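Local coordinates for nadph-flavin oxidoreductase (Vibrio harveyi, PDB 1BKJ), which catalyses the NADPH-dependent reduction of FMN to FMNH2, which it supplies to luciferase for bioluminescence, at residues 45-50 and 83-88; 134-139 and 226-231. All coordinates share one frame; numbering follows the deposited sequence.

Overall arrangement
Both contacts belong to a nitroreductase-type flavin reductase that works as a homodimer, and they border different FMN molecules of the dimer. Contact 1 joins the start of strand 46-50 to helix 84-89; the side chain of Val45 is about 9 Å from one flavin and about 6 Å from the side chain of Ser39, which lines that pocket with Ser38, Ser40, Met42, Val106, Asp107 and Ile110. Contact 2 packs helix 136-142 against helix 228-234; the side chain of Asn134 is about 9 Å from the other FMN and about 5 Å from Gly131 of its pocket. Contacts 1 and 2 have centres 19 Å apart and nearest atoms about 8 Å apart. Both also meet the second subunit.

Contact 1: residues 45-50 and 83-88; sequences VVSIVR and YQRHAT
At an outermost strand of this chain's antiparallel sheet, the lead-in to strand 46-50 meets the N-terminal end of helix 84-89, with Val45 against Tyr83 and Arg85 reaching the strand's backbone. Val45 crosses the Tyr83 side chain obliquely and lays its CB over one ring face; the tighter touch is Val45 CG1 on Tyr83 CE1, 3.5 Å. Val45 CG1 also lies 3.9 Å from CE1 of His86, whose NE2 hydrogen-bonds to Leu43 O. Tyr83 is the helix N-cap, and its OH hydrogen-bonds to Leu100 O.

Residues 48-50 of this chain pair in parallel with a strand of the second subunit, so the sheet runs on across the dimer interface. Within the chain, strand 46-50 pairs with strand 75-82, which leads directly into the helix carrying Arg85. The Arg85 chain bends at chi3 (-64°, which places NE), and its guanidinium meets Val46 O and Ser47 OG. Arg85 NH2 gives Val46 O a nearly straight bond of 2.9 Å; the oxygen lies in the guanidinium plane, while the nitrogen stands above the carbonyl plane. NH2 also hydrogen-bonds to Gln44 O. Arg85 NH1 makes only a weak, bent bond of 3.0 Å to Ser47 OG, which also hydrogen-bonds to Asp82 OD2.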
loop_
_atom_site.group_PDB
_atom_site.type_symbol
_atom_site.label_atom_id
_atom_site.label_comp_id
_atom_site.label_asym_id
_atom_site.label_seq_id
_atom_site.Cartn_x
_atom_site.Cartn_y
_atom_site.Cartn_z
ATOM N N VAL A 45 9.743 -0.730 7.599
ATOM C CA VAL A 45 10.544 -0.985 6.398
ATOM C C VAL A 45 10.515 0.029 5.252
ATOM O O VAL A 45 10.956 -0.271 4.131
ATOM C CB VAL A 45 10.198 -2.390 5.833
ATOM C CG1 VAL A 45 10.435 -3.404 6.876
ATOM C CG2 VAL A 45 8.739 -2.465 5.363
ATOM N N VAL A 46 9.964 1.207 5.527
ATOM C CA VAL A 46 9.855 2.255 4.517
ATOM C C VAL A 46 10.799 3.428 4.786
ATOM O O VAL A 46 10.998 3.843 5.935
ATOM C CB VAL A 46 8.392 2.785 4.416
ATOM C CG1 VAL A 46 8.228 3.742 3.223
ATOM C CG2 VAL A 46 7.404 1.616 4.305
ATOM N N SER A 47 11.441 3.888 3.712
ATOM C CA SER A 47 12.309 5.058 3.757
ATOM C C SER A 47 11.797 6.027 2.708
ATOM O O SER A 47 11.316 5.610 1.640
ATOM C CB SER A 47 13.770 4.717 3.478
ATOM O OG SER A 47 14.410 4.377 4.688
ATOM N N ILE A 48 11.834 7.314 3.048
ATOM C CA ILE A 48 11.396 8.372 2.145
ATOM C C ILE A 48 12.605 9.224 1.790
ATOM O O ILE A 48 13.400 9.553 2.663
ATOM C CB ILE A 48 10.315 9.297 2.796
ATOM C CG1 ILE A 48 9.085 8.477 3.220
ATOM C CG2 ILE A 48 9.901 10.445 1.815
ATOM C CD1 ILE A 48 8.039 9.261 3.997
ATOM N N VAL A 49 12.796 9.492 0.503
ATOM C CA VAL A 49 13.876 10.374 0.078
ATOM C C VAL A 49 13.199 11.651 -0.422
ATOM O O VAL A 49 12.420 11.611 -1.379
ATOM C CB VAL A 49 14.802 9.776 -1.028
ATOM C CG1 VAL A 49 15.902 10.759 -1.363
ATOM C CG2 VAL A 49 15.433 8.462 -0.579
ATOM N N ARG A 50 13.411 12.748 0.309
ATOM C CA ARG A 50 12.873 14.066 -0.050
ATOM C C ARG A 50 13.899 14.695 -1.013
ATOM O O ARG A 50 15.077 14.857 -0.659
ATOM C CB ARG A 50 12.709 14.948 1.197
ATOM C CG ARG A 50 12.111 16.309 0.898
ATOM C CD ARG A 50 12.294 17.264 2.049
ATOM N NE ARG A 50 11.807 18.598 1.709
ATOM C CZ ARG A 50 12.290 19.735 2.201
ATOM N NH1 ARG A 50 13.293 19.723 3.063
ATOM N NH2 ARG A 50 11.756 20.889 1.833
ATOM N N TYR A 83 15.569 -2.442 4.064
ATOM C CA TYR A 83 15.973 -3.458 5.035
ATOM C C TYR A 83 17.450 -3.237 5.376
ATOM O O TYR A 83 18.071 -4.061 6.050
ATOM C CB TYR A 83 15.725 -4.874 4.535
ATOM C CG TYR A 83 14.267 -5.266 4.547
ATOM C CD1 TYR A 83 13.662 -5.765 5.724
ATOM C CD2 TYR A 83 13.468 -5.118 3.392
ATOM C CE1 TYR A 83 12.289 -6.101 5.750
ATOM C CE2 TYR A 83 12.090 -5.444 3.404
ATOM C CZ TYR A 83 11.509 -5.930 4.581
ATOM O OH TYR A 83 10.154 -6.188 4.605
ATOM N N GLN A 84 18.007 -2.105 4.933
ATOM C CA GLN A 84 19.387 -1.768 5.247
ATOM C C GLN A 84 19.501 -1.300 6.702
ATOM O O GLN A 84 20.528 -1.528 7.334
ATOM C CB GLN A 84 19.971 -0.730 4.276
ATOM C CG GLN A 84 21.485 -0.402 4.493
ATOM C CD GLN A 84 22.391 -1.629 4.544
ATOM O OE1 GLN A 84 23.256 -1.722 5.411
ATOM N NE2 GLN A 84 22.172 -2.582 3.647
ATOM N N ARG A 85 18.442 -0.690 7.238
ATOM C CA ARG A 85 18.437 -0.269 8.645
ATOM C C ARG A 85 18.625 -1.493 9.535
ATOM O O ARG A 85 19.501 -1.517 10.404
ATOM C CB ARG A 85 17.120 0.408 9.027
ATOM C CG ARG A 85 17.129 1.905 8.869
ATOM C CD ARG A 85 15.956 2.549 9.606
ATOM N NE ARG A 85 14.656 2.160 9.072
ATOM C CZ ARG A 85 13.972 2.833 8.145
ATOM N NH1 ARG A 85 14.452 3.958 7.611
ATOM N NH2 ARG A 85 12.776 2.398 7.780
ATOM N N HIS A 86 17.891 -2.548 9.198
ATOM C CA HIS A 86 17.917 -3.808 9.930
ATOM C C HIS A 86 19.242 -4.540 9.794
ATOM O O HIS A 86 19.768 -5.064 10.786
ATOM C CB HIS A 86 16.775 -4.699 9.456
ATOM C CG HIS A 86 15.453 -3.999 9.420
ATOM N ND1 HIS A 86 15.069 -3.203 8.358
ATOM C CD2 HIS A 86 14.442 -3.947 10.316
ATOM C CE1 HIS A 86 13.878 -2.696 8.603
ATOM N NE2 HIS A 86 13.473 -3.134 9.787
ATOM N N ALA A 87 19.793 -4.518 8.572
ATOM C CA ALA A 87 21.073 -5.146 8.246
ATOM C C ALA A 87 22.256 -4.447 8.925
ATOM O O ALA A 87 23.279 -5.083 9.208
ATOM C CB ALA A 87 21.269 -5.192 6.747
ATOM N N THR A 88 22.109 -3.147 9.193
ATOM C CA THR A 88 23.146 -2.356 9.872
ATOM C C THR A 88 23.132 -2.679 11.379
ATOM O O THR A 88 24.196 -2.754 12.000
ATOM C CB THR A 88 22.959 -0.828 9.614
ATOM O OG1 THR A 88 23.097 -0.576 8.213
ATOM C CG2 THR A 88 24.012 0.010 10.342
#

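Contact 2: residues 134-139 and 226-231; sequences NSAAQV and PHILPY
Ala136 and Tyr231 make the main apolar contact between helix 136-142 and helix 228-234, a CH-pi interaction. The methyl CB of Ala136 sits over the centre of the Tyr231 ring, 3.7 Å from the centroid and 11° off the ring normal. Tyr231 CG stands anti to its backbone N (chi1 164°), and the ring beyond it lies on the first turn of helix 136-142. Beyond the methyl, the ring also lies beside the backbone: Tyr231 CD1 is 3.9 Å from Ala137 N, and Tyr231 CE1 is equally far from Ala136 O. Two looser apolar contacts add to this packing, Ile228 CD1 at 4.3 Å from Ala136 CB and Ala137 CB at 4.4 Å from Tyr231 CD1.

Asn134 and His227, at the N-terminal side of the contact, touch without hydrogen-bonding each other. Their side chains cross at about a right angle, with ring and amide planes 59° apart, and His227 CE1 approaches Asn134 OD1 to 3.6 Å. His227 NE2 comes within 3.5 Å of Asn134 O, but at a poor angle; its hydrogen bond goes instead to Arg133 O.

Further polar bonds tie Tyr231 into the fold: its OH hydrogen-bonds to Asp140 OD2 and to Val151 N at strand 149-158. The buried ring is thus held at its hydroxyl while its face carries the alanine. This is helix-to-helix packing through a small residue on an aromatic face, joining helix 228-234, near the C-terminus, to helix 136-142 of the nitroreductase fold, just after the FMN-binding residues Tyr128 to Gly131.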
loop_
_atom_site.group_PDB
_atom_site.type_symbol
_atom_site.label_atom_id
_atom_site.label_comp_id
_atom_site.label_asym_id
_atom_site.label_seq_id
_atom_site.Cartn_x
_atom_site.Cartn_y
_atom_site.Cartn_z
ATOM N N ASN A 134 10.422 2.397 -14.492
ATOM C CA ASN A 134 10.857 2.090 -15.855
ATOM C C ASN A 134 12.369 2.390 -16.057
ATOM O O ASN A 134 13.013 1.836 -16.948
ATOM C CB ASN A 134 9.959 2.799 -16.882
ATOM C CG ASN A 134 9.965 2.102 -18.234
ATOM O OD1 ASN A 134 9.820 0.873 -18.315
ATOM N ND2 ASN A 134 10.190 2.870 -19.299
ATOM N N SER A 135 12.924 3.205 -15.157
ATOM C CA SER A 135 14.345 3.577 -15.125
ATOM C C SER A 135 14.845 3.327 -13.691
ATOM O O SER A 135 15.627 4.113 -13.150
ATOM C CB SER A 135 14.511 5.056 -15.473
ATOM O OG SER A 135 14.258 5.297 -16.847
ATOM N N ALA A 136 14.418 2.204 -13.103
ATOM C CA ALA A 136 14.745 1.824 -11.718
ATOM C C ALA A 136 16.214 1.871 -11.287
ATOM O O ALA A 136 16.530 2.556 -10.322
ATOM C CB ALA A 136 14.137 0.475 -11.387
ATOM N N ALA A 137 17.100 1.211 -12.036
ATOM C CA ALA A 137 18.541 1.177 -11.737
ATOM C C ALA A 137 19.194 2.573 -11.758
ATOM O O ALA A 137 20.023 2.890 -10.899
ATOM C CB ALA A 137 19.261 0.237 -12.697
ATOM N N GLN A 138 18.762 3.425 -12.691
ATOM C CA GLN A 138 19.288 4.786 -12.796
ATOM C C GLN A 138 18.822 5.693 -11.647
ATOM O O GLN A 138 19.609 6.477 -11.124
ATOM C CB GLN A 138 18.924 5.394 -14.146
ATOM C CG GLN A 138 19.431 4.605 -15.365
ATOM C CD GLN A 138 18.315 3.809 -16.039
ATOM O OE1 GLN A 138 17.856 2.772 -15.526
ATOM N NE2 GLN A 138 17.843 4.314 -17.185
ATOM N N VAL A 139 17.558 5.549 -11.233
ATOM C CA VAL A 139 16.976 6.323 -10.119
ATOM C C VAL A 139 17.652 5.888 -8.808
ATOM O O VAL A 139 18.010 6.727 -7.982
ATOM C CB VAL A 139 15.427 6.101 -10.030
ATOM C CG1 VAL A 139 14.829 6.714 -8.753
ATOM C CG2 VAL A 139 14.759 6.697 -11.235
ATOM N N PRO A 226 9.952 -5.762 -17.927
ATOM C CA PRO A 226 10.716 -6.996 -17.667
ATOM C C PRO A 226 12.021 -6.920 -16.851
ATOM O O PRO A 226 12.478 -7.944 -16.330
ATOM C CB PRO A 226 10.939 -7.555 -19.073
ATOM C CG PRO A 226 11.008 -6.335 -19.906
ATOM C CD PRO A 226 9.868 -5.512 -19.378
ATOM N N HIS A 227 12.582 -5.716 -16.712
ATOM C CA HIS A 227 13.817 -5.473 -15.952
ATOM C C HIS A 227 13.630 -5.394 -14.421
ATOM O O HIS A 227 14.619 -5.293 -13.688
ATOM C CB HIS A 227 14.461 -4.160 -16.421
ATOM C CG HIS A 227 13.577 -2.963 -16.238
ATOM N ND1 HIS A 227 12.628 -2.599 -17.165
ATOM C CD2 HIS A 227 13.439 -2.102 -15.200
ATOM C CE1 HIS A 227 11.937 -1.571 -16.706
ATOM N NE2 HIS A 227 12.409 -1.253 -15.511
ATOM N N ILE A 228 12.381 -5.389 -13.959
ATOM C CA ILE A 228 12.049 -5.258 -12.538
ATOM C C ILE A 228 12.563 -6.354 -11.596
ATOM O O ILE A 228 13.123 -6.005 -10.543
ATOM C CB ILE A 228 10.518 -4.893 -12.348
ATOM C CG1 ILE A 228 10.286 -3.432 -12.760
ATOM C CG2 ILE A 228 9.999 -5.153 -10.904
ATOM C CD1 ILE A 228 11.017 -2.386 -11.917
ATOM N N LEU A 229 12.394 -7.638 -11.953
ATOM C CA LEU A 229 12.915 -8.736 -11.113
ATOM C C LEU A 229 14.461 -8.696 -11.082
ATOM O O LEU A 229 15.022 -8.820 -9.998
ATOM C CB LEU A 229 12.347 -10.125 -11.479
ATOM C CG LEU A 229 12.688 -11.315 -10.561
ATOM C CD1 LEU A 229 12.126 -11.123 -9.154
ATOM C CD2 LEU A 229 12.144 -12.586 -11.166
ATOM N N PRO A 230 15.165 -8.512 -12.245
ATOM C CA PRO A 230 16.632 -8.445 -12.165
ATOM C C PRO A 230 17.094 -7.228 -11.319
ATOM O O PRO A 230 18.089 -7.314 -10.598
ATOM C CB PRO A 230 17.047 -8.291 -13.628
ATOM C CG PRO A 230 16.071 -9.104 -14.321
ATOM C CD PRO A 230 14.771 -8.734 -13.657
ATOM N N TYR A 231 16.333 -6.126 -11.376
ATOM C CA TYR A 231 16.634 -4.930 -10.573
ATOM C C TYR A 231 16.507 -5.242 -9.064
ATOM O O TYR A 231 17.378 -4.856 -8.294
ATOM C CB TYR A 231 15.735 -3.733 -10.941
ATOM C CG TYR A 231 15.747 -2.614 -9.895
ATOM C CD1 TYR A 231 16.920 -1.854 -9.654
ATOM C CD2 TYR A 231 14.607 -2.364 -9.082
ATOM C CE1 TYR A 231 16.958 -0.878 -8.613
ATOM C CE2 TYR A 231 14.639 -1.384 -8.048
ATOM C CZ TYR A 231 15.821 -0.653 -7.823
ATOM O OH TYR A 231 15.870 0.282 -6.817
#